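Local atomic coordinates of exocyst complex component EXO70 (Saccharomyces cerevisiae, PDB entry 2B1E), a protein that serves in the exocyst complex that tethers secretory vesicles to sites of exocytosis, and plays a role in the assembly of that complex. Residues A[288-293]-A[340-345]; A[321-326]-A[369-374]; A[311-316]-A[377-382]. All coordinates share one frame; numbering follows the deposited sequence.

Contact 1: A[288-293]-A[340-345]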
loop_
_atom_site.group_PDB
_atom_site.type_symbol
_atom_site.label_atom_id
_atom_site.label_comp_id
_atom_site.label_asym_id
_atom_site.label_seq_id
_atom_site.Cartn_x
_atom_site.Cartn_y
_atom_site.Cartn_z
ATOM N N ASP A 288 -2.425 10.577 -7.305
ATOM C CA ASP A 288 -1.907 11.832 -6.778
ATOM C C ASP A 288 -0.449 12.079 -7.135
ATOM O O ASP A 288 -0.063 13.212 -7.423
ATOM C CB ASP A 288 -2.064 11.873 -5.256
ATOM C CG ASP A 288 -1.524 13.153 -4.653
ATOM O OD1 ASP A 288 -2.006 14.241 -5.034
ATOM O OD2 ASP A 288 -0.615 13.072 -3.799
ATOM N N ALA A 289 0.361 11.024 -7.101
ATOM C CA ALA A 289 1.779 11.139 -7.431
ATOM C C ALA A 289 1.946 11.669 -8.850
ATOM O O ALA A 289 2.800 12.517 -9.110
ATOM C CB ALA A 289 2.463 9.785 -7.300
ATOM N N ILE A 290 1.124 11.166 -9.764
ATOM C CA ILE A 290 1.187 11.596 -11.156
ATOM C C ILE A 290 0.801 13.068 -11.287
ATOM O O ILE A 290 1.508 13.845 -11.926
ATOM C CB ILE A 290 0.262 10.734 -12.056
ATOM C CG1 ILE A 290 0.834 9.317 -12.195
ATOM C CG2 ILE A 290 0.116 11.374 -13.431
ATOM C CD1 ILE A 290 2.194 9.253 -12.897
ATOM N N ASP A 291 -0.321 13.438 -10.674
ATOM C CA ASP A 291 -0.817 14.812 -10.708
ATOM C C ASP A 291 0.168 15.756 -10.030
ATOM O O ASP A 291 0.337 16.905 -10.439
ATOM C CB ASP A 291 -2.180 14.886 -10.015
ATOM C CG ASP A 291 -3.279 14.222 -10.824
ATOM O OD1 ASP A 291 -2.948 13.383 -11.689
ATOM O OD2 ASP A 291 -4.469 14.528 -10.595
ATOM N N ARG A 292 0.822 15.255 -8.992
ATOM C CA ARG A 292 1.803 16.033 -8.260
ATOM C C ARG A 292 2.975 16.382 -9.186
ATOM O O ARG A 292 3.473 17.504 -9.174
ATOM C CB ARG A 292 2.304 15.221 -7.069
ATOM C CG ARG A 292 3.256 15.959 -6.172
ATOM C CD ARG A 292 4.250 14.993 -5.571
ATOM N NE ARG A 292 4.993 15.603 -4.481
ATOM C CZ ARG A 292 4.451 15.933 -3.317
ATOM N NH1 ARG A 292 3.158 15.704 -3.099
ATOM N NH2 ARG A 292 5.195 16.493 -2.373
ATOM N N ILE A 293 3.412 15.414 -9.987
ATOM C CA ILE A 293 4.519 15.629 -10.918
ATOM C C ILE A 293 4.147 16.658 -11.987
ATOM O O ILE A 293 4.929 17.563 -12.290
ATOM C CB ILE A 293 4.936 14.310 -11.608
ATOM C CG1 ILE A 293 5.389 13.297 -10.553
ATOM C CG2 ILE A 293 6.082 14.569 -12.579
ATOM C CD1 ILE A 293 5.613 11.899 -11.102
ATOM N N GLU A 340 -5.029 3.217 -16.141
ATOM C CA GLU A 340 -5.889 4.360 -16.407
ATOM C C GLU A 340 -6.434 4.971 -15.124
ATOM O O GLU A 340 -7.104 6.001 -15.156
ATOM C CB GLU A 340 -7.036 3.947 -17.330
ATOM C CG GLU A 340 -6.553 3.406 -18.666
ATOM C CD GLU A 340 -7.687 3.054 -19.606
ATOM O OE1 GLU A 340 -8.559 2.253 -19.208
ATOM O OE2 GLU A 340 -7.703 3.575 -20.743
ATOM N N ASN A 341 -6.137 4.338 -13.994
ATOM C CA ASN A 341 -6.589 4.841 -12.699
ATOM C C ASN A 341 -5.651 5.923 -12.168
ATOM O O ASN A 341 -6.026 6.701 -11.290
ATOM C CB ASN A 341 -6.683 3.702 -11.674
ATOM C CG ASN A 341 -7.929 2.852 -11.849
ATOM O OD1 ASN A 341 -8.160 1.907 -11.091
ATOM N ND2 ASN A 341 -8.742 3.185 -12.848
ATOM N N TRP A 342 -4.431 5.972 -12.699
ATOM C CA TRP A 342 -3.464 6.969 -12.259
ATOM C C TRP A 342 -3.048 7.938 -13.365
ATOM O O TRP A 342 -2.436 8.968 -13.089
ATOM C CB TRP A 342 -2.224 6.287 -11.657
ATOM C CG TRP A 342 -1.393 5.478 -12.621
ATOM C CD1 TRP A 342 -0.721 5.942 -13.713
ATOM C CD2 TRP A 342 -1.108 4.073 -12.543
ATOM N NE1 TRP A 342 -0.032 4.918 -14.317
ATOM C CE2 TRP A 342 -0.252 3.760 -13.621
ATOM C CE3 TRP A 342 -1.492 3.049 -11.664
ATOM C CZ2 TRP A 342 0.230 2.463 -13.847
ATOM C CZ3 TRP A 342 -1.012 1.757 -11.887
ATOM C CH2 TRP A 342 -0.159 1.477 -12.972
ATOM N N LEU A 343 -3.375 7.615 -14.612
ATOM C CA LEU A 343 -3.032 8.492 -15.730
ATOM C C LEU A 343 -4.115 9.542 -15.944
ATOM O O LEU A 343 -5.283 9.318 -15.624
ATOM C CB LEU A 343 -2.863 7.691 -17.025
ATOM C CG LEU A 343 -1.669 6.744 -17.167
ATOM C CD1 LEU A 343 -1.714 6.096 -18.543
ATOM C CD2 LEU A 343 -0.370 7.507 -16.988
ATOM N N PRO A 344 -3.739 10.708 -16.496
ATOM C CA PRO A 344 -4.703 11.782 -16.750
ATOM C C PRO A 344 -5.789 11.337 -17.729
ATOM O O PRO A 344 -5.547 10.500 -18.597
ATOM C CB PRO A 344 -3.827 12.904 -17.300
ATOM C CG PRO A 344 -2.731 12.160 -17.990
ATOM C CD PRO A 344 -2.405 11.078 -16.993
ATOM N N SER A 345 -6.981 11.906 -17.575
ATOM C CA SER A 345 -8.133 11.577 -18.413
ATOM C C SER A 345 -7.800 11.143 -19.836
ATOM O O SER A 345 -7.866 9.956 -20.157
ATOM C CB SER A 345 -9.100 12.762 -18.460
ATOM O OG SER A 345 -9.599 13.060 -17.168
#
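I290 presses its branched side chain against the backbone carbonyl of W342, and this is where the helical segment 288-293 and the loop segment 340-345 meet most tightly. The CB of I290 lies 3.4 Å from the O of W342, and its CG2 is 3.5 Å from the same oxygen. The carbonyl is buried here without a hydrogen-bonding partner, so hydrocarbon is its close neighbour on this side. With chi1 at -70°, I290 sets CG2 anti to the backbone N and places CG1 beside that N, so that CG1 and CG2 flank the carbonyl oxygen of W342. CG1 of I290 also reaches the indole, 4.0 Å from CD1 of W342, the two side chains crossing obliquely. The indole itself is fixed from another direction: its NE1 donates to D374, and its ring meets F371 edge-to-face, both on helix 364-391.

The packing thins toward P344. The CG2 of I290 comes only to 4.4 Å from the CD of P344, whose ring is partly exposed and also rests against Y352. Beyond that the helix turns a polar flank toward solvent: D288 is exposed, while D291, partly exposed, is engaged in a salt bridge with R287. I290 thus carries nearly all of the helix side of the contact, and the exposed flank adds little. A non-helical connection between helices 327-333 and 364-391, laid across helix 268-299, is here part of the elongated, all-helical architecture of the Exo70 C-terminal region.

Contact 2: A[321-326]-A[369-374]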
loop_
_atom_site.group_PDB
_atom_site.type_symbol
_atom_site.label_atom_id
_atom_site.label_comp_id
_atom_site.label_asym_id
_atom_site.label_seq_id
_atom_site.Cartn_x
_atom_site.Cartn_y
_atom_site.Cartn_z
ATOM N N ARG A 321 11.046 7.387 -4.232
ATOM C CA ARG A 321 12.004 6.771 -3.321
ATOM C C ARG A 321 11.291 6.287 -2.065
ATOM O O ARG A 321 11.651 5.260 -1.492
ATOM C CB ARG A 321 13.086 7.786 -2.937
ATOM C CG ARG A 321 14.215 7.231 -2.065
ATOM C CD ARG A 321 14.993 6.154 -2.800
ATOM N NE ARG A 321 16.345 5.974 -2.273
ATOM C CZ ARG A 321 16.654 5.276 -1.184
ATOM N NH1 ARG A 321 15.708 4.667 -0.475
ATOM N NH2 ARG A 321 17.922 5.190 -0.802
ATOM N N LYS A 322 10.278 7.034 -1.639
ATOM C CA LYS A 322 9.522 6.667 -0.451
ATOM C C LYS A 322 8.551 5.542 -0.798
ATOM O O LYS A 322 8.311 4.642 0.010
ATOM C CB LYS A 322 8.765 7.880 0.091
ATOM C CG LYS A 322 9.658 9.080 0.397
ATOM C CD LYS A 322 8.869 10.236 0.996
ATOM C CE LYS A 322 9.699 11.510 1.040
ATOM N NZ LYS A 322 10.988 11.329 1.767
ATOM N N PHE A 323 8.002 5.599 -2.007
ATOM C CA PHE A 323 7.076 4.583 -2.493
ATOM C C PHE A 323 7.780 3.228 -2.482
ATOM O O PHE A 323 7.204 2.223 -2.073
ATOM C CB PHE A 323 6.642 4.910 -3.923
ATOM C CG PHE A 323 5.315 5.599 -4.024
ATOM C CD1 PHE A 323 4.132 4.870 -3.971
ATOM C CD2 PHE A 323 5.244 6.978 -4.199
ATOM C CE1 PHE A 323 2.896 5.502 -4.091
ATOM C CE2 PHE A 323 4.010 7.622 -4.322
ATOM C CZ PHE A 323 2.834 6.882 -4.268
ATOM N N SER A 324 9.034 3.219 -2.927
ATOM C CA SER A 324 9.833 1.998 -2.995
ATOM C C SER A 324 10.192 1.420 -1.630
ATOM O O SER A 324 10.610 0.268 -1.537
ATOM C CB SER A 324 11.123 2.250 -3.781
ATOM O OG SER A 324 12.036 3.041 -3.036
ATOM N N GLU A 325 10.047 2.212 -0.573
ATOM C CA GLU A 325 10.365 1.730 0.766
ATOM C C GLU A 325 9.197 0.903 1.295
ATOM O O GLU A 325 9.303 0.234 2.325
ATOM C CB GLU A 325 10.659 2.905 1.704
ATOM C CG GLU A 325 11.840 3.760 1.257
ATOM C CD GLU A 325 12.161 4.888 2.227
ATOM O OE1 GLU A 325 11.227 5.606 2.647
ATOM O OE2 GLU A 325 13.353 5.061 2.561
ATOM N N TYR A 326 8.084 0.957 0.572
ATOM C CA TYR A 326 6.879 0.216 0.924
ATOM C C TYR A 326 6.557 -0.734 -0.222
ATOM O O TYR A 326 5.467 -0.695 -0.788
ATOM C CB TYR A 326 5.702 1.174 1.139
ATOM C CG TYR A 326 5.750 1.953 2.434
ATOM C CD1 TYR A 326 4.948 1.591 3.517
ATOM C CD2 TYR A 326 6.583 3.063 2.574
ATOM C CE1 TYR A 326 4.972 2.320 4.709
ATOM C CE2 TYR A 326 6.617 3.797 3.759
ATOM C CZ TYR A 326 5.810 3.422 4.822
ATOM O OH TYR A 326 5.840 4.149 5.994
ATOM N N SER A 369 5.662 -1.663 -11.901
ATOM C CA SER A 369 6.792 -1.194 -12.698
ATOM C C SER A 369 6.287 -0.149 -13.678
ATOM O O SER A 369 6.932 0.876 -13.888
ATOM C CB SER A 369 7.440 -2.338 -13.484
ATOM O OG SER A 369 8.460 -1.836 -14.340
ATOM N N CYS A 370 5.127 -0.421 -14.269
ATOM C CA CYS A 370 4.532 0.493 -15.232
ATOM C C CYS A 370 4.299 1.845 -14.565
ATOM O O CYS A 370 4.599 2.892 -15.141
ATOM C CB CYS A 370 3.209 -0.070 -15.761
ATOM S SG CYS A 370 2.549 0.818 -17.202
ATOM N N PHE A 371 3.769 1.817 -13.345
ATOM C CA PHE A 371 3.506 3.042 -12.596
ATOM C C PHE A 371 4.765 3.887 -12.427
ATOM O O PHE A 371 4.742 5.096 -12.635
ATOM C CB PHE A 371 2.949 2.719 -11.205
ATOM C CG PHE A 371 2.876 3.913 -10.297
ATOM C CD1 PHE A 371 1.967 4.936 -10.544
ATOM C CD2 PHE A 371 3.755 4.041 -9.226
ATOM C CE1 PHE A 371 1.935 6.072 -9.741
ATOM C CE2 PHE A 371 3.732 5.177 -8.415
ATOM C CZ PHE A 371 2.819 6.195 -8.675
ATOM N N ILE A 372 5.861 3.251 -12.026
ATOM C CA ILE A 372 7.102 3.982 -11.829
ATOM C C ILE A 372 7.570 4.561 -13.159
ATOM O O ILE A 372 7.958 5.726 -13.231
ATOM C CB ILE A 372 8.208 3.072 -11.258
ATOM C CG1 ILE A 372 7.680 2.325 -10.026
ATOM C CG2 ILE A 372 9.433 3.897 -10.900
ATOM C CD1 ILE A 372 7.017 3.214 -8.994
ATOM N N SER A 373 7.520 3.738 -14.203
ATOM C CA SER A 373 7.929 4.156 -15.539
ATOM C C SER A 373 7.019 5.278 -16.033
ATOM O O SER A 373 7.480 6.216 -16.682
ATOM C CB SER A 373 7.880 2.967 -16.510
ATOM O OG SER A 373 8.932 2.041 -16.257
ATOM N N ASP A 374 5.730 5.184 -15.722
ATOM C CA ASP A 374 4.781 6.214 -16.134
ATOM C C ASP A 374 5.114 7.532 -15.436
ATOM O O ASP A 374 5.007 8.603 -16.036
ATOM C CB ASP A 374 3.347 5.799 -15.798
ATOM C CG ASP A 374 2.768 4.832 -16.813
ATOM O OD1 ASP A 374 3.448 4.540 -17.818
ATOM O OD2 ASP A 374 1.626 4.370 -16.607
#
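The rings of F323 and F371 meet as an edge-to-face aromatic pair, with the edge of F371 turned toward one face of F323. The planes stand at 56° and the centroids are 5.6 Å apart, so the pair is tilted well away from a perpendicular T. The nearest approach is CE2 of F371, lying over the F323 face, 4.4 Å from CE1 of F323. Further aromatics join in: F244 meets F323 edge-to-face, and F286 engages both phenylalanines. In the helical-bundle fold of this protein the pair belongs to an aromatic cluster where helices 311-323, 364-391 and 268-299 come together, and A289 of the last touches both rings.

The two side chains bridge a wide gap between backbones, the nearest CA atoms, those of F323 and I372, being 9.4 Å apart. F371 spans its share by holding CG anti to the backbone N, chi1 170°, which carries the ring out from its helix. The contact is wholly apolar, and the two rings lie among the other aromatic side chains, F244 and F286. I372, next to F371 on the same helix, rests on L433 of the short helix 433-436.

E325 N bonds to K322 O and Y326 N to F323 O, each three residues back, and Y326 then takes the N-cap position of helix 327-333. The ring of Y326 has K322 O at its edge, in plane. S324, tucked against L433 and M436, turns its hydroxyl back on its own chain: OG of S324 donates to O of R321 at 2.7 Å, from above the carbonyl plane and 42° out of it.

Contact 3: A[311-316]-A[377-382]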
loop_
_atom_site.group_PDB
_atom_site.type_symbol
_atom_site.label_atom_id
_atom_site.label_comp_id
_atom_site.label_asym_id
_atom_site.label_seq_id
_atom_site.Cartn_x
_atom_site.Cartn_y
_atom_site.Cartn_z
ATOM N N GLU A 311 13.724 21.269 -9.059
ATOM C CA GLU A 311 13.126 20.808 -7.820
ATOM C C GLU A 311 11.999 19.828 -8.114
ATOM O O GLU A 311 11.695 18.967 -7.296
ATOM C CB GLU A 311 12.622 22.004 -7.007
ATOM C CG GLU A 311 13.746 22.991 -6.667
ATOM C CD GLU A 311 13.306 24.119 -5.744
ATOM O OE1 GLU A 311 12.406 24.901 -6.134
ATOM O OE2 GLU A 311 13.869 24.221 -4.628
ATOM N N ALA A 312 11.384 19.949 -9.288
ATOM C CA ALA A 312 10.307 19.038 -9.664
ATOM C C ALA A 312 10.900 17.636 -9.681
ATOM O O ALA A 312 10.329 16.696 -9.139
ATOM C CB ALA A 312 9.756 19.393 -11.050
ATOM N N THR A 313 12.069 17.514 -10.291
ATOM C CA THR A 313 12.754 16.234 -10.393
ATOM C C THR A 313 13.183 15.739 -9.013
ATOM O O THR A 313 12.924 14.590 -8.655
ATOM C CB THR A 313 13.974 16.358 -11.335
ATOM O OG1 THR A 313 13.507 16.684 -12.651
ATOM C CG2 THR A 313 14.763 15.058 -11.391
ATOM N N VAL A 314 13.828 16.608 -8.240
ATOM C CA VAL A 314 14.264 16.238 -6.899
ATOM C C VAL A 314 13.063 15.710 -6.113
ATOM O O VAL A 314 13.124 14.634 -5.532
ATOM C CB VAL A 314 14.869 17.446 -6.138
ATOM C CG1 VAL A 314 15.332 17.009 -4.753
ATOM C CG2 VAL A 314 16.041 18.022 -6.916
ATOM N N ASP A 315 11.968 16.464 -6.118
ATOM C CA ASP A 315 10.763 16.068 -5.395
ATOM C C ASP A 315 10.172 14.758 -5.901
ATOM O O ASP A 315 9.831 13.874 -5.114
ATOM C CB ASP A 315 9.696 17.160 -5.502
ATOM C CG ASP A 315 8.465 16.864 -4.654
ATOM O OD1 ASP A 315 8.536 17.048 -3.419
ATOM O OD2 ASP A 315 7.430 16.441 -5.219
ATOM N N THR A 316 10.039 14.641 -7.219
ATOM C CA THR A 316 9.467 13.441 -7.814
ATOM C C THR A 316 10.215 12.162 -7.439
ATOM O O THR A 316 9.591 11.144 -7.141
ATOM C CB THR A 316 9.407 13.553 -9.359
ATOM O OG1 THR A 316 8.575 14.660 -9.724
ATOM C CG2 THR A 316 8.819 12.287 -9.970
ATOM N N ASP A 377 8.124 9.050 -17.091
ATOM C CA ASP A 377 7.728 9.558 -18.404
ATOM C C ASP A 377 7.027 10.906 -18.230
ATOM O O ASP A 377 7.263 11.857 -18.986
ATOM C CB ASP A 377 6.742 8.610 -19.095
ATOM C CG ASP A 377 7.424 7.475 -19.839
ATOM O OD1 ASP A 377 8.666 7.483 -19.968
ATOM O OD2 ASP A 377 6.695 6.571 -20.307
ATOM N N THR A 378 6.143 10.973 -17.238
ATOM C CA THR A 378 5.381 12.185 -16.973
ATOM C C THR A 378 6.299 13.334 -16.586
ATOM O O THR A 378 6.088 14.470 -17.002
ATOM C CB THR A 378 4.335 11.942 -15.857
ATOM O OG1 THR A 378 3.497 10.844 -16.241
ATOM C CG2 THR A 378 3.472 13.189 -15.643
ATOM N N LEU A 379 7.313 13.040 -15.786
ATOM C CA LEU A 379 8.270 14.063 -15.372
ATOM C C LEU A 379 9.030 14.624 -16.580
ATOM O O LEU A 379 9.121 15.842 -16.770
ATOM C CB LEU A 379 9.274 13.473 -14.377
ATOM C CG LEU A 379 10.447 14.386 -14.008
ATOM C CD1 LEU A 379 9.943 15.633 -13.255
ATOM C CD2 LEU A 379 11.427 13.605 -13.159
ATOM N N ALA A 380 9.581 13.730 -17.394
ATOM C CA ALA A 380 10.342 14.140 -18.564
ATOM C C ALA A 380 9.525 14.967 -19.555
ATOM O O ALA A 380 9.942 16.060 -19.939
ATOM C CB ALA A 380 10.938 12.910 -19.267
ATOM N N VAL A 381 8.364 14.458 -19.964
ATOM C CA VAL A 381 7.531 15.166 -20.934
ATOM C C VAL A 381 7.016 16.509 -20.407
ATOM O O VAL A 381 6.994 17.497 -21.137
ATOM C CB VAL A 381 6.328 14.292 -21.397
ATOM C CG1 VAL A 381 5.346 14.098 -20.260
ATOM C CG2 VAL A 381 5.640 14.939 -22.590
ATOM N N ASN A 382 6.601 16.557 -19.145
ATOM C CA ASN A 382 6.113 17.814 -18.576
ATOM C C ASN A 382 7.236 18.839 -18.421
ATOM O O ASN A 382 7.018 20.037 -18.602
ATOM C CB ASN A 382 5.411 17.548 -17.254
ATOM C CG ASN A 382 3.976 17.128 -17.463
ATOM O OD1 ASN A 382 3.090 17.975 -17.588
ATOM N ND2 ASN A 382 3.740 15.819 -17.540
#
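L379 is the centrepiece: its CD1 touches the hydroxyls of both T313 and T316, while CD2 packs on T313, where segments 311-316 and 377-382 run almost exactly antiparallel, at 176° with axes 10.7 Å apart. Its CG is anti to the backbone N, chi1 172°, which sends the fork straight across. CD2 of L379 lies 3.8 Å from OG1 of T313, the two side chains crossing at about a right angle. T316 instead slides past L379 in the opposite direction, with its OG1 3.9 Å from CD1 of L379.

Both hydroxyls keep polar partners while touching hydrocarbon. OG1 of T313 bonds to N420, and OG1 of T316 donates to O of A312 at 2.8 Å, a bond that should restrain the threonine's rotation. That carbonyl also accepts from T316 N, and the two donors arrive from opposite faces of its plane. An alanine in place of L379 loses the whole fork and is likely to open a gap beside T313 and T316.

Around this pair, I293 of helix 268-299 touches T316 and L379, V424 of helix 410-429 touches T313 and L379, and helix 440-473 packs on A380.

Contacts 2 and 3 use the same two helices, 311-323 and 364-391, at levels with centres about 14 Å apart, and do not touch each other directly. Contact 1, about 13 Å from the centre of each, links them through helix 268-299. Toward contact 2 its helix side reaches through A289, whose CB is 3.9 Å from CZ of F371, and its loop side through W342, whose NE1 is 2.9 Å from OD2 of D374. Toward contact 3 it reaches through I293, whose CD1 is 3.4 Å from CG2 of T316. A salt bridge from R292 NE to D315 OD2, 2.7 Å, adds a polar tie. The set illustrates how one helix can couple two separate helix-helix contacts.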